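Local atomic coordinates of putative fusidic acid resistance protein (Staphylococcus aureus, PDB entry 2YB5), a protein that probably binds elongation factor G and confers resistance to fusidic acid by promoting clearance of the drug-stalled factor from the ribosome. Residues A[33-36]-A[37-41]. Numbering follows the deposited sequence.
Sequences SHKT and QKDFL
H34, K35 and T36 offer their carbonyl oxygens to the amides of K38, D39 and F40 respectively, three backbone hydrogen bonds that form the first turns of a helix. The straightest of the three runs from D39 N to K35 O at 2.9 Å (N-H...O 167°); L41 N continues the i to i+4 pattern to Q37 O. Among the side chains, H34 and Q37 run side by side in the same direction. Q37 carries its chain extended beyond CG, which brings amide NE2 to 3.2 Å from H34 CD2, approaching the imidazole obliquely with the two planes 35° apart. The ring is held at ND1, which bonds to the carbonyl oxygen of D30, while S33 OG bonds to the D30 carboxylate. K35 meets D39 one turn on through its methylenes: CG stands anti to the backbone N (chi1 -172°) and the chain then bends repeatedly, placing CD 3.0 Å from D39 OD2 but leaving NZ 5.0 Å from that oxygen, so any attraction between the charges acts without direct contact. K38 instead sends its ammonium to a salt bridge with D64. Q37, K38 and L41 also touch leucines of helix 9-27, so this turn packs on its neighbour in the N-terminal helical region. The arrangement is that of a helix N-terminus, with H34 at the N-cap position opening helix 35-50.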
loop_
_atom_site.group_PDB
_atom_site.type_symbol
_atom_site.label_atom_id
_atom_site.label_comp_id
_atom_site.label_asym_id
_atom_site.label_seq_id
_atom_site.Cartn_x
_atom_site.Cartn_y
_atom_site.Cartn_z
ATOM N N SER A 33 8.497 -2.034 31.516
ATOM C CA SER A 33 7.397 -1.067 31.382
ATOM C C SER A 33 6.619 -1.219 30.072
ATOM O O SER A 33 5.455 -0.820 29.991
ATOM C CB SER A 33 7.931 0.364 31.493
ATOM O OG SER A 33 8.593 0.553 32.735
ATOM N N HIS A 34 7.262 -1.792 29.059
ATOM C CA HIS A 34 6.681 -1.907 27.729
ATOM C C HIS A 34 6.274 -3.343 27.364
ATOM O O HIS A 34 6.143 -3.662 26.187
ATOM C CB HIS A 34 7.692 -1.401 26.687
ATOM C CG HIS A 34 7.999 0.063 26.790
ATOM N ND1 HIS A 34 8.766 0.596 27.802
ATOM C CD2 HIS A 34 7.655 1.103 25.990
ATOM C CE1 HIS A 34 8.871 1.901 27.633
ATOM N NE2 HIS A 34 8.214 2.234 26.535
ATOM N N LYS A 35 6.085 -4.208 28.362
ATOM C CA LYS A 35 5.752 -5.609 28.090
ATOM C C LYS A 35 4.382 -5.730 27.421
ATOM O O LYS A 35 4.223 -6.470 26.457
ATOM C CB LYS A 35 5.779 -6.435 29.370
ATOM C CG LYS A 35 5.631 -7.946 29.155
ATOM C CD LYS A 35 4.168 -8.424 29.136
ATOM C CE LYS A 35 3.447 -8.222 30.473
ATOM N NZ LYS A 35 4.171 -8.836 31.607
ATOM N N THR A 36 3.403 -5.002 27.948
ATOM C CA THR A 36 2.046 -5.038 27.418
ATOM C C THR A 36 2.002 -4.562 25.959
ATOM O O THR A 36 1.306 -5.147 25.142
ATOM C CB THR A 36 1.089 -4.213 28.285
ATOM O OG1 THR A 36 1.089 -4.743 29.620
ATOM C CG2 THR A 36 -0.323 -4.262 27.715
ATOM N N GLN A 37 2.772 -3.522 25.650
ATOM C CA GLN A 37 2.927 -3.040 24.293
ATOM C C GLN A 37 3.575 -4.107 23.421
ATOM O O GLN A 37 3.152 -4.306 22.286
ATOM C CB GLN A 37 3.758 -1.752 24.238
ATOM C CG GLN A 37 3.083 -0.535 24.882
ATOM C CD GLN A 37 4.012 0.665 25.015
ATOM O OE1 GLN A 37 4.318 1.339 24.033
ATOM N NE2 GLN A 37 4.459 0.944 26.250
ATOM N N LYS A 38 4.599 -4.781 23.950
ATOM C CA LYS A 38 5.296 -5.813 23.184
ATOM C C LYS A 38 4.350 -6.936 22.812
ATOM O O LYS A 38 4.309 -7.351 21.660
ATOM C CB LYS A 38 6.486 -6.400 23.945
ATOM C CG LYS A 38 7.339 -7.357 23.092
ATOM C CD LYS A 38 8.320 -8.156 23.953
ATOM C CE LYS A 38 7.651 -9.355 24.629
ATOM N NZ LYS A 38 8.638 -10.363 25.127
ATOM N N ASP A 39 3.593 -7.430 23.785
ATOM C CA ASP A 39 2.653 -8.516 23.509
ATOM C C ASP A 39 1.585 -8.015 22.527
ATOM O O ASP A 39 1.131 -8.771 21.679
ATOM C CB ASP A 39 1.995 -9.041 24.785
ATOM C CG ASP A 39 2.974 -9.746 25.715
ATOM O OD1 ASP A 39 3.991 -10.298 25.242
ATOM O OD2 ASP A 39 2.712 -9.763 26.934
ATOM N N PHE A 40 1.199 -6.746 22.642
ATOM C CA PHE A 40 0.238 -6.170 21.710
ATOM C C PHE A 40 0.741 -6.250 20.263
ATOM O O PHE A 40 0.060 -6.793 19.399
ATOM C CB PHE A 40 -0.085 -4.715 22.046
ATOM C CG PHE A 40 -0.966 -4.050 21.017
ATOM C CD1 PHE A 40 -2.301 -4.424 20.886
ATOM C CD2 PHE A 40 -0.456 -3.077 20.159
ATOM C CE1 PHE A 40 -3.118 -3.826 19.940
ATOM C CE2 PHE A 40 -1.269 -2.467 19.199
ATOM C CZ PHE A 40 -2.600 -2.844 19.089
ATOM N N LEU A 41 1.926 -5.690 20.026
ATOM C CA LEU A 41 2.556 -5.682 18.707
ATOM C C LEU A 41 2.661 -7.103 18.158
ATOM O O LEU A 41 2.252 -7.376 17.031
ATOM C CB LEU A 41 3.955 -5.062 18.788
ATOM C CG LEU A 41 4.095 -3.534 18.899
ATOM C CD1 LEU A 41 2.956 -2.898 19.641
ATOM C CD2 LEU A 41 5.406 -3.141 19.535
#